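Local coordinates for protein antigen 43 (Escherichia coli, PDB 4KH3) that mediates self-association between neighbouring bacterial cells, a Velcro-like clumping by an autotransporter adhesin that is linked to aggregation and biofilm growth, at residues T64-Q75 against T83-N94; L433-V444 against V454-N465. All coordinates share one frame; numbering follows the deposited sequence.

Contact 1 (T64-Q75 against T83-N94); sequences TTVTANGRQIVQ and TVIRDGGGQSLN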
loop_
_atom_site.group_PDB
_atom_site.type_symbol
_atom_site.label_atom_id
_atom_site.label_comp_id
_atom_site.label_asym_id
_atom_site.label_seq_id
_atom_site.Cartn_x
_atom_site.Cartn_y
_atom_site.Cartn_z
ATOM N N THR A 64 7.914 10.155 -40.370
ATOM C CA THR A 64 6.908 11.191 -40.364
ATOM C C THR A 64 6.949 11.914 -39.021
ATOM O O THR A 64 7.041 11.280 -37.970
ATOM C CB THR A 64 5.525 10.573 -40.578
ATOM O OG1 THR A 64 5.490 9.943 -41.867
ATOM C CG2 THR A 64 4.447 11.634 -40.498
ATOM N N THR A 65 6.915 13.240 -39.060
ATOM C CA THR A 65 6.718 14.022 -37.851
ATOM C C THR A 65 5.301 14.569 -37.885
ATOM O O THR A 65 4.907 15.217 -38.851
ATOM C CB THR A 65 7.715 15.191 -37.742
ATOM O OG1 THR A 65 9.040 14.675 -37.592
ATOM C CG2 THR A 65 7.389 16.066 -36.526
ATOM N N VAL A 66 4.527 14.277 -36.845
ATOM C CA VAL A 66 3.150 14.736 -36.779
ATOM C C VAL A 66 3.051 15.788 -35.693
ATOM O O VAL A 66 3.327 15.512 -34.530
ATOM C CB VAL A 66 2.154 13.593 -36.514
ATOM C CG1 VAL A 66 0.718 14.059 -36.762
ATOM C CG2 VAL A 66 2.454 12.422 -37.407
ATOM N N THR A 67 2.671 16.998 -36.087
ATOM C CA THR A 67 2.612 18.134 -35.173
ATOM C C THR A 67 1.172 18.383 -34.706
ATOM O O THR A 67 0.268 17.598 -35.011
ATOM C CB THR A 67 3.198 19.402 -35.833
ATOM O OG1 THR A 67 2.324 19.860 -36.873
ATOM C CG2 THR A 67 4.568 19.112 -36.442
ATOM N N ALA A 68 0.975 19.486 -33.989
ATOM C CA ALA A 68 -0.259 19.792 -33.261
ATOM C C ALA A 68 -1.596 19.530 -33.974
ATOM O O ALA A 68 -2.526 18.938 -33.391
ATOM C CB ALA A 68 -0.208 21.227 -32.746
ATOM N N ASN A 69 -1.714 19.983 -35.214
ATOM C CA ASN A 69 -2.944 19.757 -35.966
ATOM C C ASN A 69 -2.817 18.604 -36.958
ATOM O O ASN A 69 -3.670 18.424 -37.824
ATOM C CB ASN A 69 -3.347 21.030 -36.710
ATOM C CG ASN A 69 -3.890 22.089 -35.788
ATOM O OD1 ASN A 69 -4.657 21.794 -34.866
ATOM N ND2 ASN A 69 -3.489 23.332 -36.020
ATOM N N GLY A 70 -1.737 17.838 -36.834
ATOM C CA GLY A 70 -1.429 16.812 -37.800
ATOM C C GLY A 70 -2.185 15.542 -37.525
ATOM O O GLY A 70 -2.415 15.190 -36.371
ATOM N N ARG A 71 -2.583 14.860 -38.593
ATOM C CA ARG A 71 -3.110 13.507 -38.484
ATOM C C ARG A 71 -2.416 12.591 -39.494
ATOM O O ARG A 71 -2.357 12.902 -40.683
ATOM C CB ARG A 71 -4.627 13.494 -38.709
ATOM C CG ARG A 71 -5.343 12.220 -38.215
ATOM C CD ARG A 71 -6.840 12.303 -38.503
ATOM N NE ARG A 71 -7.500 11.001 -38.464
ATOM C CZ ARG A 71 -8.515 10.655 -39.251
ATOM N NH1 ARG A 71 -8.990 11.515 -40.146
ATOM N NH2 ARG A 71 -9.052 9.443 -39.148
ATOM N N GLN A 72 -1.875 11.473 -39.013
ATOM C CA GLN A 72 -1.421 10.400 -39.894
ATOM C C GLN A 72 -2.406 9.238 -39.806
ATOM O O GLN A 72 -2.719 8.756 -38.715
ATOM C CB GLN A 72 -0.010 9.929 -39.532
ATOM C CG GLN A 72 0.576 8.883 -40.509
ATOM C CD GLN A 72 1.862 8.241 -39.991
ATOM O OE1 GLN A 72 1.922 7.808 -38.841
ATOM N NE2 GLN A 72 2.894 8.180 -40.837
ATOM N N ILE A 73 -2.905 8.790 -40.952
ATOM C CA ILE A 73 -3.861 7.694 -40.961
ATOM C C ILE A 73 -3.227 6.479 -41.602
ATOM O O ILE A 73 -2.960 6.457 -42.804
ATOM C CB ILE A 73 -5.170 8.043 -41.692
ATOM C CG1 ILE A 73 -5.757 9.358 -41.170
ATOM C CG2 ILE A 73 -6.172 6.909 -41.544
ATOM C CD1 ILE A 73 -5.368 10.582 -41.989
ATOM N N VAL A 74 -2.965 5.471 -40.780
ATOM C CA VAL A 74 -2.318 4.276 -41.267
ATOM C C VAL A 74 -3.392 3.247 -41.454
ATOM O O VAL A 74 -3.945 2.720 -40.484
ATOM C CB VAL A 74 -1.256 3.771 -40.297
ATOM C CG1 VAL A 74 -0.636 2.484 -40.816
ATOM C CG2 VAL A 74 -0.200 4.836 -40.102
ATOM N N GLN A 75 -3.705 2.980 -42.711
ATOM C CA GLN A 75 -4.816 2.106 -43.038
ATOM C C GLN A 75 -4.394 0.654 -42.974
ATOM O O GLN A 75 -3.197 0.342 -42.977
ATOM C CB GLN A 75 -5.358 2.462 -44.420
ATOM C CG GLN A 75 -5.694 3.938 -44.528
ATOM C CD GLN A 75 -6.927 4.218 -45.362
ATOM O OE1 GLN A 75 -6.866 4.245 -46.596
ATOM N NE2 GLN A 75 -8.058 4.437 -44.690
ATOM N N THR A 83 7.784 7.081 -36.424
ATOM C CA THR A 83 6.903 8.235 -36.395
ATOM C C THR A 83 7.074 8.985 -35.091
ATOM O O THR A 83 7.033 8.388 -34.010
ATOM C CB THR A 83 5.445 7.817 -36.540
ATOM O OG1 THR A 83 5.348 6.798 -37.546
ATOM C CG2 THR A 83 4.572 9.017 -36.918
ATOM N N VAL A 84 7.300 10.291 -35.204
ATOM C CA VAL A 84 7.287 11.188 -34.060
ATOM C C VAL A 84 5.968 11.974 -34.043
ATOM O O VAL A 84 5.619 12.657 -35.006
ATOM C CB VAL A 84 8.472 12.164 -34.106
ATOM C CG1 VAL A 84 8.350 13.191 -32.989
ATOM C CG2 VAL A 84 9.771 11.396 -33.983
ATOM N N ILE A 85 5.237 11.858 -32.947
ATOM C CA ILE A 85 3.948 12.499 -32.812
ATOM C C ILE A 85 3.963 13.370 -31.571
ATOM O O ILE A 85 4.057 12.862 -30.455
ATOM C CB ILE A 85 2.825 11.460 -32.668
ATOM C CG1 ILE A 85 2.943 10.396 -33.768
ATOM C CG2 ILE A 85 1.461 12.163 -32.644
ATOM C CD1 ILE A 85 1.968 9.246 -33.645
ATOM N N ARG A 86 3.883 14.680 -31.764
ATOM C CA ARG A 86 3.962 15.613 -30.645
ATOM C C ARG A 86 2.828 16.630 -30.615
ATOM O O ARG A 86 2.034 16.743 -31.559
ATOM C CB ARG A 86 5.304 16.333 -30.640
ATOM C CG ARG A 86 5.680 17.029 -31.941
ATOM C CD ARG A 86 7.021 17.772 -31.771
ATOM N NE ARG A 86 7.695 18.142 -33.024
ATOM C CZ ARG A 86 7.382 19.204 -33.776
ATOM N NH1 ARG A 86 6.375 20.012 -33.435
ATOM N NH2 ARG A 86 8.070 19.456 -34.888
ATOM N N ASP A 87 2.744 17.323 -29.488
ATOM C CA ASP A 87 1.908 18.509 -29.321
ATOM C C ASP A 87 0.437 18.293 -29.645
ATOM O O ASP A 87 -0.246 19.208 -30.115
ATOM C CB ASP A 87 2.488 19.680 -30.108
ATOM C CG ASP A 87 3.902 20.015 -29.678
ATOM O OD1 ASP A 87 4.240 19.765 -28.503
ATOM O OD2 ASP A 87 4.683 20.516 -30.514
ATOM N N GLY A 88 -0.050 17.085 -29.370
ATOM C CA GLY A 88 -1.458 16.786 -29.544
ATOM C C GLY A 88 -1.798 16.280 -30.930
ATOM O O GLY A 88 -2.961 15.992 -31.208
ATOM N N GLY A 89 -0.789 16.161 -31.798
ATOM C CA GLY A 89 -0.967 15.475 -33.066
ATOM C C GLY A 89 -1.405 14.037 -32.830
ATOM O O GLY A 89 -1.379 13.545 -31.693
ATOM N N GLY A 90 -1.812 13.347 -33.890
ATOM C CA GLY A 90 -2.327 12.008 -33.723
ATOM C C GLY A 90 -2.055 11.091 -34.896
ATOM O O GLY A 90 -1.939 11.542 -36.037
ATOM N N GLN A 91 -1.950 9.796 -34.614
ATOM C CA GLN A 91 -1.942 8.789 -35.665
ATOM C C GLN A 91 -3.096 7.824 -35.437
ATOM O O GLN A 91 -3.253 7.289 -34.329
ATOM C CB GLN A 91 -0.610 8.038 -35.695
ATOM C CG GLN A 91 -0.601 6.775 -36.543
ATOM C CD GLN A 91 0.502 5.813 -36.121
ATOM O OE1 GLN A 91 0.317 5.002 -35.210
ATOM N NE2 GLN A 91 1.662 5.910 -36.768
ATOM N N SER A 92 -3.914 7.632 -36.476
ATOM C CA SER A 92 -5.031 6.685 -36.441
ATOM C C SER A 92 -4.579 5.380 -37.069
ATOM O O SER A 92 -4.279 5.325 -38.271
ATOM C CB SER A 92 -6.245 7.223 -37.213
ATOM O OG SER A 92 -6.806 8.356 -36.573
ATOM N N LEU A 93 -4.551 4.323 -36.269
ATOM C CA LEU A 93 -3.838 3.119 -36.675
ATOM C C LEU A 93 -4.764 1.946 -36.947
ATOM O O LEU A 93 -5.360 1.361 -36.021
ATOM C CB LEU A 93 -2.783 2.762 -35.623
ATOM C CG LEU A 93 -1.867 1.572 -35.897
ATOM C CD1 LEU A 93 -1.025 1.781 -37.151
ATOM C CD2 LEU A 93 -0.980 1.319 -34.671
ATOM N N ASN A 94 -4.902 1.614 -38.229
ATOM C CA ASN A 94 -5.610 0.402 -38.627
ATOM C C ASN A 94 -4.628 -0.600 -39.210
ATOM O O ASN A 94 -4.954 -1.767 -39.391
ATOM C CB ASN A 94 -6.742 0.713 -39.601
ATOM C CG ASN A 94 -7.738 1.704 -39.033
ATOM O OD1 ASN A 94 -8.619 1.330 -38.265
ATOM N ND2 ASN A 94 -7.598 2.979 -39.399
HETATM O O HOH W 1 6.150 7.447 -40.058
HETATM O O HOH W 2 3.638 21.094 -32.931
HETATM O O HOH W 3 -4.211 18.914 -31.597
#
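Gln72 and Gln91 lie side by side inside the protein, both side chains extended and pointing the same way, their amide planes 24° apart. NE2 of Gln91 gives an almost perfectly straight bond to OE1 of Gln72, 2.8 Å long; the oxygen sits in the amide plane of Gln91, while the donor is tilted from the carbonyl plane of Gln72. An amide suits such a buried row because it both gives and accepts: Gln72 NE2 turns back to Gln53 and Gln91 OE1 goes on to Gln108, a glutamine ladder. Thr83 meets this ladder from the opposite direction, its CG2 3.5 Å from OE1 of Gln72. Two residues on, on the same face, Val74 and Leu93 run alongside each other, and CD1 of Leu93 rests 3.7 Å from CB of Val74. Such stacking of like on like marks successive rungs of a right-handed parallel beta-helix, in which Val66 N to Val84 O and Val74 N to Ser92 O are typical inter-rung bonds. Behind the ladder, on the other face, Arg71 reaches Ser92 with its chain extended from CG to NE. NE of Arg71 makes a weak hydrogen bond of 3.3 Å to Ser92 OG, which lies at the guanidinium edge, while CG1 of Ile73 covers one face of that group; Ser92 OG also binds a malonate ion, probably from the crystallisation liquor. At the type I' turn Arg86-Gly89, Arg86 places its guanidinium against two threonine methyls: CG2 of Thr67 lies over one face, 3.6 Å from NH1 of Arg86, and CG2 of Thr65 approaches obliquely. NH1 of Arg86 also makes a long, weak hydrogen bond to Asp87 OD2, as part of a salt bridge. Gly89 closes the turn with its CA 3.1 Å from Thr67 O, and any CB there would collide with that oxygen.

Contact 2 (L433-V444 against V454-N465); sequences LQGGSLTGNGSV and VSNTTLTQKAVN
Leu438 and Leu459 lie side by side on neighbouring rungs of the parallel beta-helix, pointing the same way into its core, with CD1 of Leu459 3.7 Å from CD2 of Leu438. Branched apolar chains suit these inward places: Leu433 over Val454 and Val444 over Val464 repeat the pairing on the other strands, and Leu412 and Leu414 of the preceding rung pack against Leu433. The backbones hold the rungs in register through bonds such as Leu438 N to Thr458 O, 2.8 Å, and Lys462 N to Gly442 O at the corner. Gly435 and Gly436 turn the first corner with positive phi, a conformation easy for a residue without CB. Next to them Thr457 carries its methyl CG2 to 3.3 Å from O of Gly435, and its N is held by Ser476. Between the leucines and valines, Gln461 bends back at its second torsion (-71°), which lays its amide against the backbone of Gly442. CG of Gln461 meets CG2 of Val444 at 4.0 Å, the two side chains crossing at about a right angle. Asn420 ND2 donates to OE1 of Gln461, whose NE2 in turn donates to Thr460 O at 2.7 Å.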
loop_
_atom_site.group_PDB
_atom_site.type_symbol
_atom_site.label_atom_id
_atom_site.label_comp_id
_atom_site.label_asym_id
_atom_site.label_seq_id
_atom_site.Cartn_x
_atom_site.Cartn_y
_atom_site.Cartn_z
ATOM N N LEU A 433 3.483 8.343 32.583
ATOM C CA LEU A 433 2.114 8.100 33.001
ATOM C C LEU A 433 1.423 9.430 32.874
ATOM O O LEU A 433 1.868 10.415 33.457
ATOM C CB LEU A 433 2.062 7.619 34.445
ATOM C CG LEU A 433 0.728 7.721 35.182
ATOM C CD1 LEU A 433 -0.310 6.828 34.559
ATOM C CD2 LEU A 433 0.921 7.354 36.640
ATOM N N GLN A 434 0.354 9.481 32.092
ATOM C CA GLN A 434 -0.263 10.764 31.796
ATOM C C GLN A 434 -1.779 10.697 31.723
ATOM O O GLN A 434 -2.353 9.682 31.322
ATOM C CB GLN A 434 0.277 11.317 30.482
ATOM C CG GLN A 434 -0.044 10.445 29.285
ATOM C CD GLN A 434 0.347 11.084 27.973
ATOM O OE1 GLN A 434 0.590 12.289 27.904
ATOM N NE2 GLN A 434 0.415 10.275 26.922
ATOM N N GLY A 435 -2.413 11.797 32.114
ATOM C CA GLY A 435 -3.846 11.956 31.979
ATOM C C GLY A 435 -4.645 11.258 33.060
ATOM O O GLY A 435 -4.109 10.494 33.875
ATOM N N GLY A 436 -5.942 11.547 33.064
ATOM C CA GLY A 436 -6.903 10.838 33.884
ATOM C C GLY A 436 -6.579 10.756 35.356
ATOM O O GLY A 436 -6.148 11.729 35.977
ATOM N N SER A 437 -6.781 9.567 35.906
ATOM C CA SER A 437 -6.676 9.359 37.333
ATOM C C SER A 437 -6.280 7.924 37.618
ATOM O O SER A 437 -6.753 6.997 36.963
ATOM C CB SER A 437 -8.015 9.682 37.997
ATOM O OG SER A 437 -8.119 9.061 39.262
ATOM N N LEU A 438 -5.396 7.749 38.592
ATOM C CA LEU A 438 -5.025 6.431 39.067
ATOM C C LEU A 438 -5.137 6.447 40.581
ATOM O O LEU A 438 -4.455 7.225 41.242
ATOM C CB LEU A 438 -3.593 6.107 38.650
ATOM C CG LEU A 438 -3.026 4.730 39.001
ATOM C CD1 LEU A 438 -3.825 3.606 38.357
ATOM C CD2 LEU A 438 -1.570 4.642 38.586
ATOM N N THR A 439 -6.006 5.608 41.135
ATOM C CA THR A 439 -6.184 5.564 42.585
ATOM C C THR A 439 -6.006 4.158 43.117
ATOM O O THR A 439 -5.786 3.220 42.348
ATOM C CB THR A 439 -7.569 6.052 42.996
ATOM O OG1 THR A 439 -8.559 5.225 42.372
ATOM C CG2 THR A 439 -7.770 7.491 42.558
ATOM N N GLY A 440 -6.092 4.019 44.439
ATOM C CA GLY A 440 -5.990 2.723 45.084
ATOM C C GLY A 440 -5.011 2.673 46.239
ATOM O O GLY A 440 -4.469 3.690 46.655
ATOM N N ASN A 441 -4.783 1.473 46.759
ATOM C CA ASN A 441 -3.855 1.277 47.858
ATOM C C ASN A 441 -2.578 0.653 47.346
ATOM O O ASN A 441 -1.787 0.098 48.115
ATOM C CB ASN A 441 -4.476 0.376 48.930
ATOM C CG ASN A 441 -5.920 0.740 49.224
ATOM O OD1 ASN A 441 -6.833 -0.034 48.929
ATOM N ND2 ASN A 441 -6.138 1.930 49.791
ATOM N N GLY A 442 -2.388 0.735 46.036
ATOM C CA GLY A 442 -1.192 0.200 45.418
ATOM C C GLY A 442 0.014 1.095 45.615
ATOM O O GLY A 442 -0.091 2.222 46.111
ATOM N N SER A 443 1.173 0.589 45.222
ATOM C CA SER A 443 2.388 1.381 45.303
ATOM C C SER A 443 3.109 1.435 43.956
ATOM O O SER A 443 3.003 0.510 43.143
ATOM C CB SER A 443 3.312 0.834 46.396
ATOM O OG SER A 443 3.762 -0.471 46.080
ATOM N N VAL A 444 3.830 2.532 43.726
ATOM C CA VAL A 444 4.690 2.669 42.557
ATOM C C VAL A 444 6.153 2.450 42.956
ATOM O O VAL A 444 6.602 2.977 43.977
ATOM C CB VAL A 444 4.554 4.057 41.923
ATOM C CG1 VAL A 444 5.243 4.080 40.565
ATOM C CG2 VAL A 444 3.084 4.460 41.804
ATOM N N VAL A 454 5.243 11.775 35.595
ATOM C CA VAL A 454 3.805 11.734 35.777
ATOM C C VAL A 454 3.263 13.084 35.326
ATOM O O VAL A 454 3.636 14.118 35.874
ATOM C CB VAL A 454 3.442 11.489 37.246
ATOM C CG1 VAL A 454 1.937 11.504 37.433
ATOM C CG2 VAL A 454 4.033 10.174 37.717
ATOM N N SER A 455 2.400 13.085 34.315
ATOM C CA SER A 455 1.921 14.342 33.748
ATOM C C SER A 455 0.400 14.446 33.673
ATOM O O SER A 455 -0.256 13.626 33.030
ATOM C CB SER A 455 2.525 14.566 32.358
ATOM O OG SER A 455 1.944 15.694 31.725
ATOM N N ASN A 456 -0.144 15.466 34.332
ATOM C CA ASN A 456 -1.571 15.760 34.272
ATOM C C ASN A 456 -2.425 14.562 34.698
ATOM O O ASN A 456 -3.368 14.173 34.024
ATOM C CB ASN A 456 -1.958 16.263 32.879
ATOM C CG ASN A 456 -3.387 16.799 32.821
ATOM O OD1 ASN A 456 -3.959 17.203 33.839
ATOM N ND2 ASN A 456 -3.972 16.793 31.627
ATOM N N THR A 457 -2.070 13.989 35.837
ATOM C CA THR A 457 -2.756 12.835 36.384
ATOM C C THR A 457 -3.166 13.122 37.825
ATOM O O THR A 457 -2.492 13.854 38.537
ATOM C CB THR A 457 -1.819 11.610 36.379
ATOM O OG1 THR A 457 -1.312 11.408 35.055
ATOM C CG2 THR A 457 -2.550 10.363 36.835
ATOM N N THR A 458 -4.287 12.564 38.252
ATOM C CA THR A 458 -4.551 12.502 39.670
ATOM C C THR A 458 -4.039 11.150 40.133
ATOM O O THR A 458 -4.614 10.120 39.809
ATOM C CB THR A 458 -6.038 12.675 39.987
ATOM O OG1 THR A 458 -6.434 14.015 39.658
ATOM C CG2 THR A 458 -6.291 12.434 41.464
ATOM N N LEU A 459 -2.934 11.161 40.869
ATOM C CA LEU A 459 -2.311 9.929 41.330
ATOM C C LEU A 459 -2.442 9.738 42.843
ATOM O O LEU A 459 -1.830 10.458 43.629
ATOM C CB LEU A 459 -0.841 9.901 40.924
ATOM C CG LEU A 459 -0.097 8.667 41.413
ATOM C CD1 LEU A 459 -0.698 7.426 40.794
ATOM C CD2 LEU A 459 1.369 8.778 41.067
ATOM N N THR A 460 -3.250 8.764 43.243
ATOM C CA THR A 460 -3.413 8.443 44.647
ATOM C C THR A 460 -2.987 7.011 44.899
ATOM O O THR A 460 -3.631 6.067 44.451
ATOM C CB THR A 460 -4.853 8.607 45.092
ATOM O OG1 THR A 460 -5.308 9.922 44.753
ATOM C CG2 THR A 460 -4.951 8.401 46.596
ATOM N N GLN A 461 -1.884 6.859 45.611
ATOM C CA GLN A 461 -1.315 5.550 45.874
ATOM C C GLN A 461 -0.845 5.541 47.308
ATOM O O GLN A 461 -0.725 6.598 47.933
ATOM C CB GLN A 461 -0.135 5.276 44.941
ATOM C CG GLN A 461 -0.516 5.121 43.471
ATOM C CD GLN A 461 -1.267 3.826 43.192
ATOM O OE1 GLN A 461 -0.661 2.805 42.855
ATOM N NE2 GLN A 461 -2.593 3.862 43.342
ATOM N N LYS A 462 -0.583 4.353 47.833
ATOM C CA LYS A 462 -0.177 4.232 49.218
ATOM C C LYS A 462 1.223 4.793 49.384
ATOM O O LYS A 462 1.504 5.526 50.327
ATOM C CB LYS A 462 -0.200 2.776 49.656
ATOM C CG LYS A 462 0.113 2.583 51.134
ATOM C CD LYS A 462 0.712 1.203 51.399
ATOM C CE LYS A 462 0.737 0.868 52.889
ATOM N NZ LYS A 462 -0.639 0.747 53.459
ATOM N N ALA A 463 2.099 4.451 48.449
ATOM C CA ALA A 463 3.490 4.851 48.538
ATOM C C ALA A 463 4.121 4.842 47.162
ATOM O O ALA A 463 3.771 4.024 46.317
ATOM C CB ALA A 463 4.258 3.910 49.466
ATOM N N VAL A 464 5.054 5.758 46.941
ATOM C CA VAL A 464 5.901 5.693 45.768
ATOM C C VAL A 464 7.312 5.395 46.244
ATOM O O VAL A 464 7.927 6.218 46.903
ATOM C CB VAL A 464 5.888 7.015 45.003
ATOM C CG1 VAL A 464 6.825 6.943 43.795
ATOM C CG2 VAL A 464 4.473 7.350 44.572
ATOM N N ASN A 465 7.818 4.208 45.939
ATOM C CA ASN A 465 9.177 3.871 46.324
ATOM C C ASN A 465 10.172 4.368 45.288
ATOM O O ASN A 465 10.432 3.698 44.286
ATOM C CB ASN A 465 9.337 2.363 46.534
ATOM C CG ASN A 465 8.477 1.839 47.668
ATOM O OD1 ASN A 465 8.707 2.154 48.838
ATOM N ND2 ASN A 465 7.487 1.024 47.329
#

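Contact 1 closes before contact 2 opens along the chain, and their centres lie about 77 Å apart, on opposite sides of the chain's centre, with nearest atoms about 56 Å apart. Both are made of parallel strands from successive rungs of the same long beta-helix: strands 71-74 and 90-93 near its N-terminal end, strands 431-434 and 451-455 near its C-terminal end, all following one another in a single parallel strand order. Contact 2 also joins strands 437-439 with 458-461 and 443-446 with 463-466. The two contacts do not touch; the intervening rungs lie between them. Repeating this rung-on-rung pairing gives a long, curved stalk, consistent with a surface adhesin that presents an extended side to a partner on another cell.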